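Local coordinates for protein BRIC1 (Synthetic construct, PDB 6FF6) that is a computationally designed repeat protein of novel, corrugated architecture, apparently built from helical units related to Hpt domains and with no established natural activity, at residues H185-L190 and N207-T212; S63-A68 and Y78-M83; L44-P49 and D100-F105. All coordinates share one frame; numbering follows the deposited sequence.

How the contacts relate
Contact 1 joins helices 178-196 and 203-224, whereas contacts 2 and 3 lie on the other side of the chain's centre, about 44 and 61 Å from contact 1 between centres. Contacts 1 and 2 are buried pairings of helices. Contact 3 is partly buried and sets a loop against helix 99-121. No hydrogen bond crosses any of them: a methionine, a phenylalanine ring and flanking aliphatic carbons meet in contact 1, valine and isoleucine methyls and the base of a lysine in contact 2, and a proline with leucine and isoleucine in contact 3. Contacts 2 and 3 touch directly, Met83 CE lying 3.6 Å from Phe105 CD1, with contact 2 nested in the chain loop that contact 3 closes.

Contact 1: H185-L190 and N207-T212; sequences HLMENL and NLFLET
Thr212, which meets Met187 through its methyl group, grips Leu208 O twice: both Thr212 N and Thr212 OG1 lie 2.8 Å from that oxygen. They reach it from opposite faces of the carbonyl plane, so the hydroxyl supplements the helical bond instead of replacing it. This fixes the side-chain rotation and leaves Thr212 CG2 on the side of the other helix, 3.6 Å from Met187 SD, where sulfur and methyl pass alongside, their side chains pointing opposite ways.

Met187 bridges the gap between the helices. With CG anti to the backbone N (chi1 -178°) and the chain extended beyond it, the thioether spans to the far helix, and Met187 CE ends 3.6 Å from Phe209 O, also touching Phe209 CB. Met187 CG lies 3.8 Å from Phe209 CD1, oblique to the ring. The sulfur stands 5.3 Å from the ring centroid, 47° off the normal, an oblique Met-aromatic contact. Leu190 approaches the same ring differently: its CB lies in the ring plane, at the edge, 3.7 Å from Phe209 CZ, while Leu190 CD1 meets Phe209 CE1. An alanine in place of Met187 would remove CG, SD and CE and is likely to open a gap between Thr212 CG2 and the Phe209 ring.

The axes of the two short segments come within 11.2 Å of each other, at 152° between their N-to-C directions, a wide spacing that Met187 and Phe209 bridge. Helix 125-146 adds Met141 against Met187 and Leu145 against Phe209, while helix 231-247 covers Thr212 with Ile237 and Leu241; Met199 and Leu201, in the loop joining helices 178-196 and 203-224, pack on Leu190 and Phe209.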
loop_
_atom_site.group_PDB
_atom_site.type_symbol
_atom_site.label_atom_id
_atom_site.label_comp_id
_atom_site.label_asym_id
_atom_site.label_seq_id
_atom_site.Cartn_x
_atom_site.Cartn_y
_atom_site.Cartn_z
ATOM N N HIS A 185 5.684 -23.441 7.725
ATOM C CA HIS A 185 6.963 -23.715 7.067
ATOM C C HIS A 185 7.322 -25.187 7.092
ATOM O O HIS A 185 7.756 -25.724 6.071
ATOM C CB HIS A 185 8.120 -22.912 7.665
ATOM C CG HIS A 185 9.257 -22.699 6.700
ATOM N ND1 HIS A 185 9.209 -23.174 5.389
ATOM C CD2 HIS A 185 10.402 -21.994 6.859
ATOM C CE1 HIS A 185 10.330 -22.765 4.813
ATOM N NE2 HIS A 185 11.081 -22.052 5.655
ATOM N N LEU A 186 7.153 -25.838 8.257
ATOM C CA LEU A 186 7.434 -27.257 8.398
ATOM C C LEU A 186 6.555 -28.101 7.491
ATOM O O LEU A 186 7.057 -29.051 6.890
ATOM C CB LEU A 186 7.297 -27.702 9.843
ATOM C CG LEU A 186 8.408 -27.257 10.770
ATOM C CD1 LEU A 186 8.054 -27.538 12.188
ATOM C CD2 LEU A 186 9.723 -27.940 10.439
ATOM N N MET A 187 5.263 -27.744 7.367
ATOM C CA MET A 187 4.340 -28.456 6.496
ATOM C C MET A 187 4.727 -28.180 5.030
ATOM O O MET A 187 4.711 -29.099 4.214
ATOM C CB MET A 187 2.901 -28.027 6.794
ATOM C CG MET A 187 1.860 -28.740 5.982
ATOM S SD MET A 187 0.233 -28.195 6.525
ATOM C CE MET A 187 -0.782 -29.151 5.549
ATOM N N GLU A 188 5.126 -26.930 4.719
ATOM C CA GLU A 188 5.549 -26.508 3.383
ATOM C C GLU A 188 6.706 -27.347 2.863
ATOM O O GLU A 188 6.654 -27.792 1.722
ATOM C CB GLU A 188 5.931 -25.024 3.384
ATOM C CG GLU A 188 6.271 -24.471 2.015
ATOM C CD GLU A 188 6.951 -23.121 2.009
ATOM O OE1 GLU A 188 7.466 -22.704 3.069
ATOM O OE2 GLU A 188 6.986 -22.481 0.937
ATOM N N ASN A 189 7.743 -27.555 3.679
ATOM C CA ASN A 189 8.893 -28.369 3.289
ATOM C C ASN A 189 8.470 -29.802 2.935
ATOM O O ASN A 189 8.942 -30.342 1.932
ATOM C CB ASN A 189 9.971 -28.341 4.370
ATOM C CG ASN A 189 10.728 -27.038 4.446
ATOM O OD1 ASN A 189 10.813 -26.259 3.484
ATOM N ND2 ASN A 189 11.313 -26.779 5.598
ATOM N N LEU A 190 7.535 -30.380 3.728
ATOM C CA LEU A 190 6.947 -31.705 3.502
ATOM C C LEU A 190 6.116 -31.686 2.217
ATOM O O LEU A 190 6.190 -32.629 1.433
ATOM C CB LEU A 190 6.079 -32.147 4.699
ATOM C CG LEU A 190 6.822 -32.431 6.016
ATOM C CD1 LEU A 190 5.858 -32.590 7.167
ATOM C CD2 LEU A 190 7.636 -33.675 5.915
ATOM N N ASN A 207 -3.691 -37.214 7.405
ATOM C CA ASN A 207 -4.369 -36.879 8.660
ATOM C C ASN A 207 -3.512 -35.995 9.556
ATOM O O ASN A 207 -4.060 -35.249 10.374
ATOM C CB ASN A 207 -4.789 -38.140 9.400
ATOM C CG ASN A 207 -5.982 -38.807 8.779
ATOM O OD1 ASN A 207 -6.745 -38.187 8.019
ATOM N ND2 ASN A 207 -6.165 -40.081 9.101
ATOM N N LEU A 208 -2.176 -36.087 9.420
ATOM C CA LEU A 208 -1.288 -35.230 10.187
ATOM C C LEU A 208 -1.365 -33.827 9.608
ATOM O O LEU A 208 -1.367 -32.854 10.363
ATOM C CB LEU A 208 0.158 -35.751 10.222
ATOM C CG LEU A 208 1.096 -34.984 11.194
ATOM C CD1 LEU A 208 0.543 -34.951 12.630
ATOM C CD2 LEU A 208 2.482 -35.555 11.180
ATOM N N PHE A 209 -1.466 -33.739 8.267
ATOM C CA PHE A 209 -1.630 -32.504 7.501
ATOM C C PHE A 209 -2.966 -31.835 7.835
ATOM O O PHE A 209 -3.006 -30.615 8.012
ATOM C CB PHE A 209 -1.477 -32.771 6.001
ATOM C CG PHE A 209 -0.063 -32.978 5.494
ATOM C CD1 PHE A 209 1.033 -32.467 6.190
ATOM C CD2 PHE A 209 0.174 -33.632 4.292
ATOM C CE1 PHE A 209 2.344 -32.626 5.701
ATOM C CE2 PHE A 209 1.483 -33.781 3.797
ATOM C CZ PHE A 209 2.559 -33.278 4.507
ATOM N N LEU A 210 -4.039 -32.627 7.988
ATOM C CA LEU A 210 -5.362 -32.139 8.394
ATOM C C LEU A 210 -5.313 -31.612 9.837
ATOM O O LEU A 210 -5.932 -30.593 10.150
ATOM C CB LEU A 210 -6.411 -33.270 8.239
ATOM C CG LEU A 210 -7.826 -33.113 8.887
ATOM C CD1 LEU A 210 -8.800 -32.392 7.960
ATOM C CD2 LEU A 210 -8.417 -34.485 9.249
ATOM N N GLU A 211 -4.561 -32.305 10.703
ATOM C CA GLU A 211 -4.392 -31.954 12.107
ATOM C C GLU A 211 -3.615 -30.650 12.189
ATOM O O GLU A 211 -4.017 -29.753 12.944
ATOM C CB GLU A 211 -3.668 -33.080 12.825
ATOM C CG GLU A 211 -4.004 -33.193 14.298
ATOM C CD GLU A 211 -3.355 -34.392 14.963
ATOM O OE1 GLU A 211 -2.170 -34.671 14.668
ATOM O OE2 GLU A 211 -4.030 -35.052 15.786
ATOM N N THR A 212 -2.545 -30.521 11.352
ATOM C CA THR A 212 -1.741 -29.294 11.198
ATOM C C THR A 212 -2.683 -28.151 10.802
ATOM O O THR A 212 -2.627 -27.103 11.450
ATOM C CB THR A 212 -0.592 -29.478 10.176
ATOM O OG1 THR A 212 0.200 -30.600 10.538
ATOM C CG2 THR A 212 0.321 -28.289 10.102
#

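Contact 2: S63-A68 and Y78-M83; sequences SIKGGA and YAVELM
Val80 meets both Ile64 and Lys65 through its two methyl groups. Its CB directs the fork toward helix 51-71, and the branches then part. Val80 CG1, anti to the backbone N (chi1 179°), goes to the lysine: it lies 3.5 Å from Lys65 CB and 3.8 Å from Lys65 N, so it rests on the root of that side chain and on the backbone beside it. Val80 CG2 turns to the isoleucine and sits 3.8 Å from Ile64 CG2, methyl against methyl, the two side chains crossing at about a right angle.

Lys65 contributes only its base. Beyond CB the chain bends at chi2 and chi3 and leads away from the contact, and its NZ forms a long, weak ion pair with Glu84. Evidence of close helix approach is the 5.9 Å between the CA atoms of Lys65 and Val80, although just 148 Å² is buried. Leu33 and Leu34 of helix 23-42 pack on Ile64, and Met112 of helix 99-121 on Val80. Met133 of the second subunit packs on Ala79, one residue before Val80.

Helices 51-71 and 74-92, separated by a very short link, form a helical hairpin, consistent with the four-helix bundle of Hpt domains, whose His-x-x-Lys-Gly signature the Lys65-Gly66 pair recalls.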
loop_
_atom_site.group_PDB
_atom_site.type_symbol
_atom_site.label_atom_id
_atom_site.label_comp_id
_atom_site.label_asym_id
_atom_site.label_seq_id
_atom_site.Cartn_x
_atom_site.Cartn_y
_atom_site.Cartn_z
ATOM N N SER A 63 19.871 9.626 4.025
ATOM C CA SER A 63 19.769 8.215 4.390
ATOM C C SER A 63 18.306 7.736 4.430
ATOM O O SER A 63 17.988 6.687 3.864
ATOM C CB SER A 63 20.455 7.945 5.717
ATOM O OG SER A 63 21.849 8.178 5.596
ATOM N N ILE A 64 17.425 8.514 5.062
ATOM C CA ILE A 64 16.007 8.193 5.134
ATOM C C ILE A 64 15.364 8.149 3.725
ATOM O O ILE A 64 14.566 7.241 3.459
ATOM C CB ILE A 64 15.279 9.153 6.093
ATOM C CG1 ILE A 64 15.742 8.915 7.544
ATOM C CG2 ILE A 64 13.757 9.016 5.956
ATOM C CD1 ILE A 64 15.440 9.995 8.483
ATOM N N LYS A 65 15.727 9.096 2.829
ATOM C CA LYS A 65 15.242 9.151 1.447
ATOM C C LYS A 65 15.505 7.836 0.717
ATOM O O LYS A 65 14.612 7.332 0.042
ATOM C CB LYS A 65 15.929 10.301 0.698
ATOM C CG LYS A 65 15.435 10.540 -0.725
ATOM C CD LYS A 65 16.560 10.429 -1.760
ATOM C CE LYS A 65 17.541 11.580 -1.772
ATOM N NZ LYS A 65 18.204 11.733 -3.097
ATOM N N GLY A 66 16.724 7.315 0.842
ATOM C CA GLY A 66 17.140 6.066 0.214
ATOM C C GLY A 66 16.240 4.902 0.570
ATOM O O GLY A 66 15.739 4.207 -0.325
ATOM N N GLY A 67 16.009 4.720 1.874
ATOM C CA GLY A 67 15.129 3.679 2.393
ATOM C C GLY A 67 13.693 3.862 1.942
ATOM O O GLY A 67 13.045 2.906 1.515
ATOM N N ALA A 68 13.201 5.103 2.008
ATOM C CA ALA A 68 11.845 5.452 1.583
ATOM C C ALA A 68 11.626 5.085 0.101
ATOM O O ALA A 68 10.615 4.460 -0.231
ATOM C CB ALA A 68 11.571 6.922 1.818
ATOM N N TYR A 78 8.479 12.213 -0.474
ATOM C CA TYR A 78 8.112 13.585 -0.760
ATOM C C TYR A 78 8.442 14.541 0.394
ATOM O O TYR A 78 9.021 15.601 0.162
ATOM C CB TYR A 78 6.646 13.654 -1.203
ATOM C CG TYR A 78 6.488 13.422 -2.699
ATOM C CD1 TYR A 78 6.816 14.415 -3.621
ATOM C CD2 TYR A 78 6.017 12.207 -3.192
ATOM C CE1 TYR A 78 6.677 14.207 -4.998
ATOM C CE2 TYR A 78 5.863 11.990 -4.567
ATOM C CZ TYR A 78 6.201 12.991 -5.468
ATOM O OH TYR A 78 6.068 12.781 -6.827
ATOM N N ALA A 79 8.149 14.131 1.620
ATOM C CA ALA A 79 8.480 14.869 2.856
ATOM C C ALA A 79 10.002 15.045 3.010
ATOM O O ALA A 79 10.443 16.108 3.447
ATOM C CB ALA A 79 7.928 14.131 4.078
ATOM N N VAL A 80 10.793 14.016 2.644
ATOM C CA VAL A 80 12.251 14.046 2.731
ATOM C C VAL A 80 12.819 14.943 1.638
ATOM O O VAL A 80 13.685 15.768 1.940
ATOM C CB VAL A 80 12.871 12.630 2.693
ATOM C CG1 VAL A 80 14.379 12.696 2.753
ATOM C CG2 VAL A 80 12.351 11.779 3.830
ATOM N N GLU A 81 12.326 14.811 0.380
ATOM C CA GLU A 81 12.770 15.646 -0.760
ATOM C C GLU A 81 12.635 17.120 -0.390
ATOM O O GLU A 81 13.517 17.922 -0.678
ATOM C CB GLU A 81 11.915 15.402 -2.018
ATOM C CG GLU A 81 12.112 14.084 -2.755
ATOM C CD GLU A 81 11.202 13.905 -3.967
ATOM O OE1 GLU A 81 11.102 14.870 -4.762
ATOM O OE2 GLU A 81 10.598 12.816 -4.138
ATOM N N LEU A 82 11.529 17.463 0.258
ATOM C CA LEU A 82 11.214 18.814 0.656
ATOM C C LEU A 82 12.170 19.331 1.665
ATOM O O LEU A 82 12.692 20.416 1.469
ATOM C CB LEU A 82 9.772 18.882 1.139
ATOM C CG LEU A 82 9.079 20.226 1.151
ATOM C CD1 LEU A 82 8.934 20.798 -0.240
ATOM C CD2 LEU A 82 7.710 20.056 1.705
ATOM N N MET A 83 12.489 18.546 2.697
ATOM C CA MET A 83 13.483 18.986 3.663
ATOM C C MET A 83 14.876 19.084 2.994
ATOM O O MET A 83 15.578 20.077 3.148
ATOM C CB MET A 83 13.525 18.114 4.915
ATOM C CG MET A 83 14.537 18.650 5.930
ATOM S SD MET A 83 13.970 18.614 7.610
ATOM C CE MET A 83 15.167 19.518 8.342
#

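Contact 3: L44-P49 and D100-F105; sequences LVPESP and DIINLF
Ile102 reaches Leu44 and Pro46 by two torsions: chi1 of -67° puts CG1 anti to the carbonyl carbon, and chi2 of 166° extends the chain so that CD1 projects to the loop. Leu44 has the same kind of first torsion (chi1 -78°), with CG beside its backbone N, and presents the root of its side chain to that methyl.

All the close approaches converge on Ile102 CD1. Pro46 lies across it at about a right angle, with Pro46 CG 3.8 Å and Pro46 CB 3.9 Å from the methyl; Pro46 CA is also 3.8 Å from Ile102 CD1, so the methyl meets one side of the pyrrolidine and not a single atom. Leu44 CB is the looser partner, 4.1 Å from the same CD1. Ile102 accounts for 72 of the 152 Å² buried between the segments, nearly half, and no hydrogen bond crosses them.

In the fold, residues 44-49 are the loop joining helices 23-42 and 51-71, while Ile102 sits near the start of helix 99-121; the contact therefore packs an interhelical loop against the beginning of a helix that lies far along the chain, 51 residues separating the nearer ends of the two segments. This is consistent with the helical bundle of Hpt domains, to which this part of the chain is related.

Leu44 is shared with helix 51-71, where it packs on Leu54 and Ile57. Leu97, just ahead of helix 99-121, touches Ile102, Pro49 and Phe105, and so spans both sides of the contact. Phe105, one turn beyond Ile102, has its CB directed toward the loop, yet its side chain packs on Met86, Leu87 and Ala90 of helix 74-92.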
loop_
_atom_site.group_PDB
_atom_site.type_symbol
_atom_site.label_atom_id
_atom_site.label_comp_id
_atom_site.label_asym_id
_atom_site.label_seq_id
_atom_site.Cartn_x
_atom_site.Cartn_y
_atom_site.Cartn_z
ATOM N N LEU A 44 21.218 24.496 16.019
ATOM C CA LEU A 44 21.506 25.467 14.972
ATOM C C LEU A 44 21.496 26.865 15.541
ATOM O O LEU A 44 20.615 27.177 16.361
ATOM C CB LEU A 44 20.459 25.394 13.853
ATOM C CG LEU A 44 20.597 24.256 12.869
ATOM C CD1 LEU A 44 19.353 24.125 12.051
ATOM C CD2 LEU A 44 21.792 24.476 11.944
ATOM N N VAL A 45 22.476 27.708 15.105
ATOM C CA VAL A 45 22.561 29.109 15.491
ATOM C C VAL A 45 21.902 29.883 14.348
ATOM O O VAL A 45 22.420 29.869 13.234
ATOM C CB VAL A 45 23.999 29.613 15.826
ATOM C CG1 VAL A 45 23.970 31.050 16.369
ATOM C CG2 VAL A 45 24.695 28.683 16.818
ATOM N N PRO A 46 20.728 30.510 14.601
ATOM C CA PRO A 46 20.019 31.244 13.521
ATOM C C PRO A 46 20.814 32.332 12.784
ATOM O O PRO A 46 20.652 32.500 11.572
ATOM C CB PRO A 46 18.801 31.850 14.234
ATOM C CG PRO A 46 18.647 31.068 15.496
ATOM C CD PRO A 46 19.998 30.575 15.885
ATOM N N GLU A 47 21.654 33.077 13.513
ATOM C CA GLU A 47 22.435 34.154 12.929
ATOM C C GLU A 47 23.641 33.649 12.135
ATOM O O GLU A 47 23.936 34.191 11.065
ATOM C CB GLU A 47 22.851 35.153 14.008
ATOM C CG GLU A 47 21.677 35.922 14.586
ATOM C CD GLU A 47 22.042 37.236 15.246
ATOM O OE1 GLU A 47 22.880 37.975 14.681
ATOM O OE2 GLU A 47 21.476 37.536 16.321
ATOM N N SER A 48 24.338 32.623 12.659
ATOM C CA SER A 48 25.527 32.044 12.032
ATOM C C SER A 48 25.491 30.524 12.172
ATOM O O SER A 48 26.132 29.979 13.080
ATOM C CB SER A 48 26.798 32.621 12.655
ATOM O OG SER A 48 27.285 33.756 11.957
ATOM N N PRO A 49 24.720 29.819 11.309
ATOM C CA PRO A 49 24.629 28.352 11.441
ATOM C C PRO A 49 25.898 27.630 11.043
ATOM O O PRO A 49 26.687 28.106 10.217
ATOM C CB PRO A 49 23.463 27.975 10.537
ATOM C CG PRO A 49 23.438 29.049 9.510
ATOM C CD PRO A 49 23.878 30.314 10.200
ATOM N N ASP A 100 12.043 31.421 12.353
ATOM C CA ASP A 100 10.877 30.934 11.598
ATOM C C ASP A 100 11.251 29.739 10.705
ATOM O O ASP A 100 10.540 28.736 10.699
ATOM C CB ASP A 100 10.229 32.054 10.730
ATOM C CG ASP A 100 10.068 33.452 11.336
ATOM O OD1 ASP A 100 11.105 34.090 11.671
ATOM O OD2 ASP A 100 8.921 33.942 11.398
ATOM N N ILE A 101 12.366 29.862 9.964
ATOM C CA ILE A 101 12.882 28.849 9.048
ATOM C C ILE A 101 13.274 27.612 9.793
ATOM O O ILE A 101 12.914 26.516 9.372
ATOM C CB ILE A 101 14.000 29.434 8.162
ATOM C CG1 ILE A 101 13.347 30.352 7.112
ATOM C CG2 ILE A 101 14.823 28.341 7.486
ATOM C CD1 ILE A 101 14.198 31.427 6.566
ATOM N N ILE A 102 13.920 27.786 10.947
ATOM C CA ILE A 102 14.290 26.665 11.804
ATOM C C ILE A 102 13.022 25.936 12.314
ATOM O O ILE A 102 12.999 24.702 12.340
ATOM C CB ILE A 102 15.281 27.108 12.916
ATOM C CG1 ILE A 102 16.641 27.512 12.269
ATOM C CG2 ILE A 102 15.503 25.985 13.931
ATOM C CD1 ILE A 102 17.640 28.274 13.139
ATOM N N ASN A 103 11.957 26.684 12.639
ATOM C CA ASN A 103 10.695 26.086 13.071
ATOM C C ASN A 103 10.066 25.285 11.950
ATOM O O ASN A 103 9.485 24.223 12.216
ATOM C CB ASN A 103 9.720 27.134 13.570
ATOM C CG ASN A 103 10.077 27.700 14.910
ATOM O OD1 ASN A 103 10.731 27.047 15.738
ATOM N ND2 ASN A 103 9.638 28.928 15.158
ATOM N N LEU A 104 10.196 25.775 10.696
ATOM C CA LEU A 104 9.704 25.081 9.508
ATOM C C LEU A 104 10.457 23.749 9.343
ATOM O O LEU A 104 9.830 22.728 9.056
ATOM C CB LEU A 104 9.935 25.938 8.267
ATOM C CG LEU A 104 8.743 26.267 7.435
ATOM C CD1 LEU A 104 9.080 27.390 6.493
ATOM C CD2 LEU A 104 8.261 25.053 6.655
ATOM N N PHE A 105 11.792 23.762 9.563
ATOM C CA PHE A 105 12.654 22.592 9.513
ATOM C C PHE A 105 12.218 21.595 10.548
ATOM O O PHE A 105 12.201 20.397 10.274
ATOM C CB PHE A 105 14.119 22.983 9.735
ATOM C CG PHE A 105 14.867 23.497 8.528
ATOM C CD1 PHE A 105 14.726 22.891 7.288
ATOM C CD2 PHE A 105 15.751 24.557 8.637
ATOM C CE1 PHE A 105 15.452 23.351 6.183
ATOM C CE2 PHE A 105 16.458 25.026 7.520
ATOM C CZ PHE A 105 16.271 24.447 6.295
#